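PDB 1O1Z: glycerophosphodiester phosphodiesterase from Thermotoga maritima, which belongs to the glycerophosphoryl diester phosphodiesterase family and adopts a TIM-barrel fold. Local coordinates for residues N128-L136 / T146-N156; L26-I37 / K89-V100. All blocks are in the same frame, centred on the assembly; numbering follows the deposited sequence.

Interaction 1. Residues N128-L136 / T146-N156; sequences NLIFSSFDL and TKYGYLIDEEN
T146 crosses the F131 ring at about a right angle, with T146 OG1 3.5 Å from F131 CD2. This hydroxyl bonds F143 O. K147 bends at chi3 and chi4 (-54° and -75°), bringing its ammonium back onto the first strand. K147 NZ donates to L129 O at 3.0 Å, from above the carbonyl plane. Waters join K147 NZ to N128 OD1 and K147 N to L129 O. The carbonyl of K147 accepts from F131 N in a nearly straight bond. Y148 and F131 point to the same sheet face; F131 packs on helix 116-123, and Y148 OH bonds K144 NZ. G149 N donates to F131 O at 2.8 Å. These are neighbouring parallel strands of the barrel, joined through helix 136-142 in a beta-alpha-beta crossover. Y150 is crossed at about a right angle by L136, whose CD2 is 3.6 Å from Y150 CD1, and Y150 OH bonds D140. L151 N continues the ladder to S133 O at 3.0 Å. L151 CB sits over the centre of the F134 ring in a CH-pi contact, 3.5 Å from its centroid. D153 OD1 accepts from E155 N and N156 N, an Asx motif including an Asx turn. N156 ND2 then donates to F134 O at 2.9 Å, on a lone pair, and to L151 O at 2.8 Å. Both acceptor oxygens lie nearly in its amide plane, fixing its rotation.

Interaction 2. Residues L26-I37 / K89-V100; sequences LENTLEAFMKAI and KITTLKEVFENV
Helices 30-37 and 93-99 run in roughly the same direction. Their axes come within 10.4 Å and are inclined by 30°. The turn of 26-29 faces the loop of 89-91 ahead of the second helix. Two waters bridge the backbones there, one between N28 O and T91 N, the other between L30 N and K89 O. Both helices are capped at their N-termini: T29 OG1 accepts from A32 N, and T92 and E95 form a capping box. E95 OE1 also pairs with K83 NZ in a salt bridge.

L30 points into the second segment and touches T91, E95, V96 and N99. Its CG is anti to the carbonyl carbon (chi1 -68°), and the branch end lies across T91. L30 CD2 is 3.5 Å from T91 OG1 and 4.1 Å from V96 CG2. L30 CD1 rests 3.9 Å from N99 ND2. That amide nitrogen is held in turn by E95 O at 2.8 Å, within its own helix. F33 meets V96 at about a right angle, with F33 CE2 3.7 Å from V96 CG2. The methyl T91 CG2 comes to the edge of the same ring, near its plane. Further along, F33 CB and I37 CG1 approach the two methyls of V100 more loosely. At the other end L26 CD2 touches the aliphatic part of K89, 3.8 Å from K89 CD.

Beneath the pair, F33 rests on strand 43-50 and its antiparallel partner 56-58, and V96 on strand 105-110. Helices packed side by side around the strand barrel form the outer layer of a TIM-barrel fold.

Overall arrangement
Interaction 2 precedes interaction 1 along the chain, and their centres are 21 Å apart. Interaction 1 joins two barrel strands about 8 Å from the chain centre. Interaction 2 joins two helices further out, at about 14 Å. Strand 105-110 links them: it pairs with strand 129-133 and packs against V96 and F97 of helix 93-99. The two contacts also touch directly, L129 CD2 lying 3.9 Å from F97 CE1. The sodium ion, at S123 and R126, is nearer interaction 1. The side chain of L129 is about 4 Å from the sodium ion. The side chain of V96 is about 13 Å from the sodium ion. R126 also bonds V100 O.

Interaction 1. Residues N128-L136 / T146-N156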
loop_
_atom_site.group_PDB
_atom_site.type_symbol
_atom_site.label_atom_id
_atom_site.label_comp_id
_atom_site.label_asym_id
_atom_site.label_seq_id
_atom_site.Cartn_x
_atom_site.Cartn_y
_atom_site.Cartn_z
ATOM N N ASN A 128 12.503 3.462 4.667
ATOM C CA ASN A 128 11.121 3.316 5.149
ATOM C C ASN A 128 10.097 3.107 4.036
ATOM O O ASN A 128 9.002 3.655 4.071
ATOM C CB ASN A 128 10.737 4.464 6.090
ATOM C CG ASN A 128 11.276 4.246 7.487
ATOM O OD1 ASN A 128 11.168 3.122 8.029
ATOM N ND2 ASN A 128 11.790 5.291 8.095
ATOM N N LEU A 129 10.432 2.238 3.101
ATOM C CA LEU A 129 9.533 1.811 2.053
ATOM C C LEU A 129 9.118 0.370 2.261
ATOM O O LEU A 129 9.929 -0.466 2.718
ATOM C CB LEU A 129 10.207 1.922 0.695
ATOM C CG LEU A 129 10.684 3.304 0.351
ATOM C CD1 LEU A 129 11.366 3.287 -0.988
ATOM C CD2 LEU A 129 9.544 4.336 0.362
ATOM N N ILE A 130 7.862 0.080 1.946
ATOM C CA ILE A 130 7.351 -1.275 1.848
ATOM C C ILE A 130 6.744 -1.431 0.463
ATOM O O ILE A 130 5.864 -0.660 0.097
ATOM C CB ILE A 130 6.258 -1.567 2.895
ATOM C CG1 ILE A 130 6.764 -1.378 4.311
ATOM C CG2 ILE A 130 5.747 -3.001 2.722
ATOM C CD1 ILE A 130 5.618 -1.273 5.354
ATOM N N PHE A 131 7.235 -2.386 -0.324
ATOM C CA PHE A 131 6.692 -2.675 -1.664
ATOM C C PHE A 131 5.673 -3.771 -1.538
ATOM O O PHE A 131 5.957 -4.808 -0.943
ATOM C CB PHE A 131 7.805 -3.112 -2.620
ATOM C CG PHE A 131 8.912 -2.097 -2.705
ATOM C CD1 PHE A 131 8.732 -0.931 -3.464
ATOM C CD2 PHE A 131 10.086 -2.253 -1.983
ATOM C CE1 PHE A 131 9.772 0.027 -3.516
ATOM C CE2 PHE A 131 11.083 -1.285 -2.041
ATOM C CZ PHE A 131 10.895 -0.143 -2.828
ATOM N N SER A 132 4.496 -3.591 -2.108
ATOM C CA SER A 132 3.507 -4.629 -2.067
ATOM C C SER A 132 2.897 -4.815 -3.441
ATOM O O SER A 132 3.026 -3.975 -4.344
ATOM C CB SER A 132 2.420 -4.330 -1.036
ATOM O OG SER A 132 1.782 -3.085 -1.301
ATOM N N SER A 133 2.266 -5.967 -3.608
ATOM C CA SER A 133 1.624 -6.320 -4.863
ATOM C C SER A 133 0.784 -7.562 -4.656
ATOM O O SER A 133 1.084 -8.414 -3.806
ATOM C CB SER A 133 2.659 -6.581 -5.964
ATOM O OG SER A 133 2.032 -6.873 -7.214
ATOM N N PHE A 134 -0.278 -7.701 -5.464
ATOM C CA PHE A 134 -0.985 -8.967 -5.546
ATOM C C PHE A 134 -0.227 -10.003 -6.423
ATOM O O PHE A 134 -0.560 -11.187 -6.433
ATOM C CB PHE A 134 -2.404 -8.731 -6.127
ATOM C CG PHE A 134 -3.349 -8.014 -5.188
ATOM C CD1 PHE A 134 -4.041 -8.723 -4.221
ATOM C CD2 PHE A 134 -3.518 -6.650 -5.253
ATOM C CE1 PHE A 134 -4.929 -8.075 -3.356
ATOM C CE2 PHE A 134 -4.377 -5.995 -4.371
ATOM C CZ PHE A 134 -5.070 -6.730 -3.415
ATOM N N ASP A 135 0.804 -9.522 -7.137
ATOM C CA ASP A 135 1.682 -10.352 -7.974
ATOM C C ASP A 135 2.830 -10.876 -7.111
ATOM O O ASP A 135 3.888 -10.260 -6.985
ATOM C CB ASP A 135 2.178 -9.484 -9.118
ATOM C CG ASP A 135 2.888 -10.232 -10.203
ATOM O OD1 ASP A 135 3.345 -11.392 -9.994
ATOM O OD2 ASP A 135 3.040 -9.675 -11.348
ATOM N N LEU A 136 2.574 -11.999 -6.455
ATOM C CA LEU A 136 3.497 -12.487 -5.452
ATOM C C LEU A 136 4.819 -12.929 -6.099
ATOM O O LEU A 136 5.886 -12.731 -5.524
ATOM C CB LEU A 136 2.864 -13.617 -4.639
ATOM C CG LEU A 136 1.494 -13.254 -4.054
ATOM C CD1 LEU A 136 1.091 -14.406 -3.141
ATOM C CD2 LEU A 136 1.485 -11.944 -3.323
ATOM N N THR A 146 14.688 -6.032 -0.267
ATOM C CA THR A 146 13.836 -4.915 0.124
ATOM C C THR A 146 12.761 -5.465 1.054
ATOM O O THR A 146 12.567 -6.696 1.125
ATOM C CB THR A 146 13.122 -4.252 -1.077
ATOM O OG1 THR A 146 12.042 -5.087 -1.564
ATOM C CG2 THR A 146 14.052 -3.986 -2.252
ATOM N N LYS A 147 12.050 -4.572 1.737
ATOM C CA LYS A 147 10.864 -4.942 2.513
ATOM C C LYS A 147 9.690 -5.061 1.579
ATOM O O LYS A 147 9.302 -4.076 0.934
ATOM C CB LYS A 147 10.501 -3.886 3.550
ATOM C CG LYS A 147 11.549 -3.640 4.551
ATOM C CD LYS A 147 11.008 -3.080 5.867
ATOM C CE LYS A 147 10.198 -1.869 5.755
ATOM N NZ LYS A 147 10.972 -0.647 5.483
ATOM N N TYR A 148 9.118 -6.241 1.479
ATOM C CA TYR A 148 7.931 -6.401 0.701
ATOM C C TYR A 148 6.885 -7.157 1.433
ATOM O O TYR A 148 7.164 -7.915 2.369
ATOM C CB TYR A 148 8.192 -7.001 -0.659
ATOM C CG TYR A 148 8.714 -8.406 -0.738
ATOM C CD1 TYR A 148 7.861 -9.511 -0.619
ATOM C CD2 TYR A 148 10.028 -8.640 -1.098
ATOM C CE1 TYR A 148 8.349 -10.815 -0.790
ATOM C CE2 TYR A 148 10.509 -9.925 -1.307
ATOM C CZ TYR A 148 9.654 -11.016 -1.149
ATOM O OH TYR A 148 10.165 -12.271 -1.373
ATOM N N GLY A 149 5.662 -6.889 0.973
ATOM C CA GLY A 149 4.490 -7.437 1.554
ATOM C C GLY A 149 3.594 -8.030 0.492
ATOM O O GLY A 149 3.288 -7.419 -0.540
ATOM N N TYR A 150 3.150 -9.242 0.757
ATOM C CA TYR A 150 2.201 -9.887 -0.127
ATOM C C TYR A 150 0.812 -9.311 0.114
ATOM O O TYR A 150 0.330 -9.358 1.236
ATOM C CB TYR A 150 2.128 -11.369 0.187
ATOM C CG TYR A 150 3.358 -12.209 -0.101
ATOM C CD1 TYR A 150 4.274 -11.877 -1.100
ATOM C CD2 TYR A 150 3.537 -13.408 0.580
ATOM C CE1 TYR A 150 5.335 -12.743 -1.409
ATOM C CE2 TYR A 150 4.583 -14.240 0.293
ATOM C CZ TYR A 150 5.488 -13.890 -0.670
ATOM O OH TYR A 150 6.556 -14.741 -0.943
ATOM N N LEU A 151 0.136 -8.855 -0.943
ATOM C CA LEU A 151 -1.277 -8.525 -0.872
ATOM C C LEU A 151 -2.033 -9.777 -1.196
ATOM O O LEU A 151 -1.787 -10.389 -2.232
ATOM C CB LEU A 151 -1.639 -7.416 -1.854
ATOM C CG LEU A 151 -1.324 -6.035 -1.319
ATOM C CD1 LEU A 151 -1.149 -4.997 -2.438
ATOM C CD2 LEU A 151 -2.485 -5.625 -0.400
ATOM N N ILE A 152 -2.974 -10.133 -0.339
ATOM C CA ILE A 152 -3.714 -11.375 -0.487
ATOM C C ILE A 152 -5.132 -11.123 -0.969
ATOM O O ILE A 152 -5.830 -10.286 -0.405
ATOM C CB ILE A 152 -3.708 -12.104 0.875
ATOM C CG1 ILE A 152 -2.278 -12.328 1.394
ATOM C CG2 ILE A 152 -4.499 -13.391 0.783
ATOM C CD1 ILE A 152 -2.226 -12.814 2.826
ATOM N N ASP A 153 -5.539 -11.841 -2.014
ATOM C CA ASP A 153 -6.922 -11.808 -2.496
ATOM C C ASP A 153 -7.462 -13.239 -2.502
ATOM O O ASP A 153 -6.806 -14.155 -1.981
ATOM C CB ASP A 153 -7.034 -11.072 -3.855
ATOM C CG ASP A 153 -6.351 -11.799 -5.017
ATOM O OD1 ASP A 153 -6.171 -13.027 -4.958
ATOM O OD2 ASP A 153 -5.977 -11.205 -6.057
ATOM N N GLU A 154 -8.646 -13.446 -3.075
ATOM C CA GLU A 154 -9.316 -14.738 -2.947
ATOM C C GLU A 154 -8.580 -15.869 -3.669
ATOM O O GLU A 154 -8.696 -17.040 -3.284
ATOM C CB GLU A 154 -10.761 -14.660 -3.458
ATOM N N GLU A 155 -7.840 -15.516 -4.714
ATOM C CA GLU A 155 -7.238 -16.492 -5.608
ATOM C C GLU A 155 -5.716 -16.628 -5.497
ATOM O O GLU A 155 -5.187 -17.728 -5.630
ATOM C CB GLU A 155 -7.598 -16.128 -7.052
ATOM C CG GLU A 155 -9.090 -16.176 -7.350
ATOM N N ASN A 156 -5.005 -15.526 -5.263
ATOM C CA ASN A 156 -3.584 -15.502 -5.566
ATOM C C ASN A 156 -2.723 -16.401 -4.676
ATOM O O ASN A 156 -1.673 -16.867 -5.111
ATOM C CB ASN A 156 -3.040 -14.057 -5.656
ATOM C CG ASN A 156 -2.976 -13.331 -4.316
ATOM O OD1 ASN A 156 -3.591 -13.738 -3.318
ATOM N ND2 ASN A 156 -2.271 -12.225 -4.312
HETATM O O HOH W 1 9.430 1.123 6.980
HETATM O O HOH W 2 12.062 -1.735 1.268
#

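Interaction 2. Residues L26-I37 / K89-V100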
loop_
_atom_site.group_PDB
_atom_site.type_symbol
_atom_site.label_atom_id
_atom_site.label_comp_id
_atom_site.label_asym_id
_atom_site.label_seq_id
_atom_site.Cartn_x
_atom_site.Cartn_y
_atom_site.Cartn_z
ATOM N N LEU A 26 -8.613 14.298 -2.093
ATOM C CA LEU A 26 -8.611 13.468 -3.289
ATOM C C LEU A 26 -7.489 12.420 -3.246
ATOM O O LEU A 26 -6.301 12.739 -3.080
ATOM C CB LEU A 26 -8.490 14.333 -4.539
ATOM C CG LEU A 26 -8.473 13.575 -5.872
ATOM C CD1 LEU A 26 -9.775 12.834 -6.093
ATOM C CD2 LEU A 26 -8.156 14.508 -7.049
ATOM N N GLU A 27 -7.882 11.155 -3.411
ATOM C CA GLU A 27 -6.979 10.034 -3.302
ATOM C C GLU A 27 -5.726 10.199 -4.143
ATOM O O GLU A 27 -5.755 10.668 -5.292
ATOM C CB GLU A 27 -7.655 8.745 -3.722
ATOM C CG GLU A 27 -8.228 8.781 -5.118
ATOM C CD GLU A 27 -8.712 7.421 -5.534
ATOM O OE1 GLU A 27 -9.846 7.107 -5.132
ATOM O OE2 GLU A 27 -7.968 6.689 -6.228
ATOM N N ASN A 28 -4.626 9.765 -3.562
ATOM C CA ASN A 28 -3.356 9.654 -4.275
ATOM C C ASN A 28 -2.756 10.989 -4.745
ATOM O O ASN A 28 -1.872 11.005 -5.606
ATOM C CB ASN A 28 -3.430 8.609 -5.398
ATOM C CG ASN A 28 -3.146 7.206 -4.923
ATOM O OD1 ASN A 28 -2.425 6.994 -3.938
ATOM N ND2 ASN A 28 -3.737 6.231 -5.601
ATOM N N THR A 29 -3.207 12.094 -4.157
ATOM C CA THR A 29 -2.615 13.412 -4.432
ATOM C C THR A 29 -1.647 13.822 -3.354
ATOM O O THR A 29 -1.710 13.329 -2.216
ATOM C CB THR A 29 -3.686 14.516 -4.527
ATOM O OG1 THR A 29 -4.407 14.636 -3.273
ATOM C CG2 THR A 29 -4.705 14.207 -5.616
ATOM N N LEU A 30 -0.780 14.788 -3.665
ATOM C CA LEU A 30 0.171 15.251 -2.663
ATOM C C LEU A 30 -0.565 15.794 -1.453
ATOM O O LEU A 30 -0.142 15.572 -0.329
ATOM C CB LEU A 30 1.126 16.322 -3.203
ATOM C CG LEU A 30 2.134 15.888 -4.247
ATOM C CD1 LEU A 30 2.910 17.098 -4.743
ATOM C CD2 LEU A 30 3.075 14.839 -3.664
ATOM N N GLU A 31 -1.660 16.523 -1.676
ATOM C CA GLU A 31 -2.454 17.036 -0.588
ATOM C C GLU A 31 -2.933 15.907 0.311
ATOM O O GLU A 31 -2.792 15.983 1.528
ATOM C CB GLU A 31 -3.645 17.842 -1.113
ATOM C CG GLU A 31 -4.543 18.375 -0.011
ATOM C CD GLU A 31 -5.763 19.090 -0.552
ATOM O OE1 GLU A 31 -6.405 18.560 -1.481
ATOM O OE2 GLU A 31 -6.093 20.163 -0.018
ATOM N N ALA A 32 -3.475 14.835 -0.271
ATOM C CA ALA A 32 -3.970 13.718 0.551
ATOM C C ALA A 32 -2.839 13.087 1.377
ATOM O O ALA A 32 -3.019 12.764 2.548
ATOM C CB ALA A 32 -4.648 12.690 -0.309
ATOM N N PHE A 33 -1.664 12.927 0.772
ATOM C CA PHE A 33 -0.544 12.331 1.509
ATOM C C PHE A 33 -0.076 13.248 2.629
ATOM O O PHE A 33 0.120 12.809 3.755
ATOM C CB PHE A 33 0.639 12.021 0.591
ATOM C CG PHE A 33 0.318 11.077 -0.540
ATOM C CD1 PHE A 33 -0.322 9.880 -0.298
ATOM C CD2 PHE A 33 0.725 11.340 -1.844
ATOM C CE1 PHE A 33 -0.606 8.989 -1.320
ATOM C CE2 PHE A 33 0.429 10.453 -2.870
ATOM C CZ PHE A 33 -0.227 9.289 -2.619
ATOM N N MET A 34 0.084 14.537 2.331
ATOM C CA MET A 34 0.534 15.501 3.351
ATOM C C MET A 34 -0.473 15.593 4.509
ATOM O O MET A 34 -0.081 15.666 5.668
ATOM C CB MET A 34 0.828 16.866 2.713
ATOM C CG MET A 34 2.018 16.788 1.720
ATOM S SD MET A 34 2.474 18.495 1.115
ATOM C CE MET A 34 1.070 18.883 0.105
ATOM N N LYS A 35 -1.762 15.585 4.186
ATOM C CA LYS A 35 -2.805 15.666 5.207
ATOM C C LYS A 35 -2.861 14.421 6.106
ATOM O O LYS A 35 -3.185 14.527 7.285
ATOM C CB LYS A 35 -4.176 15.938 4.573
ATOM C CG LYS A 35 -4.331 17.333 3.986
ATOM C CD LYS A 35 -4.477 18.360 5.056
ATOM C CE LYS A 35 -4.427 19.763 4.465
ATOM N NZ LYS A 35 -4.444 20.779 5.540
ATOM N N ALA A 36 -2.530 13.249 5.558
ATOM C CA ALA A 36 -2.450 12.038 6.373
ATOM C C ALA A 36 -1.352 12.174 7.408
ATOM O O ALA A 36 -1.526 11.844 8.563
ATOM C CB ALA A 36 -2.187 10.821 5.488
ATOM N N ILE A 37 -0.204 12.682 6.982
ATOM C CA ILE A 37 0.930 12.864 7.895
ATOM C C ILE A 37 0.621 13.937 8.939
ATOM O O ILE A 37 0.912 13.776 10.128
ATOM C CB ILE A 37 2.223 13.202 7.090
ATOM C CG1 ILE A 37 2.555 12.123 6.061
ATOM C CG2 ILE A 37 3.400 13.455 8.044
ATOM C CD1 ILE A 37 2.599 10.715 6.605
ATOM N N LYS A 89 -3.036 17.674 -10.584
ATOM C CA LYS A 89 -3.368 16.871 -9.399
ATOM C C LYS A 89 -2.657 15.525 -9.384
ATOM O O LYS A 89 -2.354 15.004 -8.312
ATOM C CB LYS A 89 -4.879 16.660 -9.271
ATOM C CG LYS A 89 -5.587 17.943 -8.926
ATOM C CD LYS A 89 -7.079 17.730 -8.785
ATOM C CE LYS A 89 -7.791 19.016 -8.341
ATOM N NZ LYS A 89 -7.739 20.090 -9.374
ATOM N N ILE A 90 -2.396 14.944 -10.543
ATOM C CA ILE A 90 -1.672 13.680 -10.566
ATOM C C ILE A 90 -0.233 13.949 -10.202
ATOM O O ILE A 90 0.323 14.970 -10.575
ATOM C CB ILE A 90 -1.790 12.975 -11.915
ATOM C CG1 ILE A 90 -1.376 11.510 -11.770
ATOM C CG2 ILE A 90 -0.998 13.679 -12.988
ATOM C CD1 ILE A 90 -1.722 10.678 -13.024
ATOM N N THR A 91 0.365 13.052 -9.431
ATOM C CA THR A 91 1.732 13.194 -9.003
ATOM C C THR A 91 2.596 11.987 -9.348
ATOM O O THR A 91 2.115 10.984 -9.827
ATOM C CB THR A 91 1.777 13.545 -7.491
ATOM O OG1 THR A 91 3.092 13.957 -7.094
ATOM C CG2 THR A 91 1.435 12.394 -6.607
ATOM N N THR A 92 3.887 12.165 -9.178
ATOM C CA THR A 92 4.864 11.114 -9.466
ATOM C C THR A 92 5.428 10.607 -8.158
ATOM O O THR A 92 5.389 11.282 -7.130
ATOM C CB THR A 92 5.991 11.645 -10.302
ATOM O OG1 THR A 92 6.684 12.692 -9.608
ATOM C CG2 THR A 92 5.457 12.299 -11.613
ATOM N N LEU A 93 5.987 9.407 -8.192
ATOM C CA LEU A 93 6.615 8.868 -6.993
ATOM C C LEU A 93 7.758 9.771 -6.515
ATOM O O LEU A 93 7.903 10.014 -5.321
ATOM C CB LEU A 93 7.070 7.434 -7.252
ATOM C CG LEU A 93 7.679 6.736 -6.051
ATOM C CD1 LEU A 93 6.621 6.625 -4.920
ATOM C CD2 LEU A 93 8.192 5.361 -6.464
ATOM N N LYS A 94 8.552 10.270 -7.458
ATOM C CA LYS A 94 9.599 11.237 -7.138
ATOM C C LYS A 94 9.082 12.421 -6.298
ATOM O O LYS A 94 9.700 12.821 -5.278
ATOM C CB LYS A 94 10.243 11.756 -8.424
ATOM C CG LYS A 94 11.227 12.927 -8.249
ATOM C CD LYS A 94 11.865 13.303 -9.581
ATOM C CE LYS A 94 12.819 14.497 -9.434
ATOM N NZ LYS A 94 12.076 15.748 -9.102
ATOM N N GLU A 95 7.959 13.001 -6.720
ATOM C CA GLU A 95 7.360 14.132 -6.007
ATOM C C GLU A 95 6.846 13.762 -4.610
ATOM O O GLU A 95 6.959 14.547 -3.659
ATOM C CB GLU A 95 6.246 14.750 -6.858
ATOM C CG GLU A 95 6.779 15.445 -8.079
ATOM C CD GLU A 95 5.711 15.972 -9.002
ATOM O OE1 GLU A 95 4.845 15.186 -9.450
ATOM O OE2 GLU A 95 5.751 17.181 -9.292
ATOM N N VAL A 96 6.313 12.552 -4.458
ATOM C CA VAL A 96 5.887 12.105 -3.131
ATOM C C VAL A 96 7.081 12.070 -2.181
ATOM O O VAL A 96 6.992 12.543 -1.051
ATOM C CB VAL A 96 5.172 10.750 -3.179
ATOM C CG1 VAL A 96 4.818 10.288 -1.793
ATOM C CG2 VAL A 96 3.920 10.840 -4.043
ATOM N N PHE A 97 8.203 11.522 -2.650
ATOM C CA PHE A 97 9.404 11.442 -1.812
ATOM C C PHE A 97 9.880 12.836 -1.392
ATOM O O PHE A 97 10.368 13.002 -0.284
ATOM C CB PHE A 97 10.553 10.737 -2.544
ATOM C CG PHE A 97 10.401 9.248 -2.730
ATOM C CD1 PHE A 97 9.353 8.512 -2.212
ATOM C CD2 PHE A 97 11.371 8.566 -3.445
ATOM C CE1 PHE A 97 9.280 7.137 -2.409
ATOM C CE2 PHE A 97 11.289 7.205 -3.631
ATOM C CZ PHE A 97 10.262 6.503 -3.107
ATOM N N GLU A 98 9.726 13.829 -2.275
ATOM C CA GLU A 98 10.117 15.209 -1.953
ATOM C C GLU A 98 9.226 15.860 -0.896
ATOM O O GLU A 98 9.636 16.832 -0.247
ATOM C CB GLU A 98 10.107 16.044 -3.251
ATOM C CG GLU A 98 11.228 15.658 -4.187
ATOM C CD GLU A 98 11.092 16.208 -5.606
ATOM O OE1 GLU A 98 10.077 16.865 -5.928
ATOM O OE2 GLU A 98 12.019 15.966 -6.408
ATOM N N ASN A 99 8.014 15.345 -0.717
ATOM C CA ASN A 99 7.001 15.940 0.156
ATOM C C ASN A 99 6.600 15.152 1.415
ATOM O O ASN A 99 5.824 15.647 2.257
ATOM C CB ASN A 99 5.781 16.282 -0.695
ATOM C CG ASN A 99 6.057 17.444 -1.621
ATOM O OD1 ASN A 99 6.095 18.599 -1.170
ATOM N ND2 ASN A 99 6.300 17.161 -2.902
ATOM N N VAL A 100 7.139 13.944 1.557
ATOM C CA VAL A 100 6.897 13.096 2.717
ATOM C C VAL A 100 8.251 12.720 3.318
ATOM O O VAL A 100 9.101 12.148 2.635
ATOM C CB VAL A 100 6.119 11.815 2.327
ATOM C CG1 VAL A 100 5.940 10.880 3.530
ATOM C CG2 VAL A 100 4.759 12.184 1.737
HETATM O O HOH W 3 -1.387 11.127 -8.269
HETATM O O HOH W 4 -0.996 16.078 -6.265
#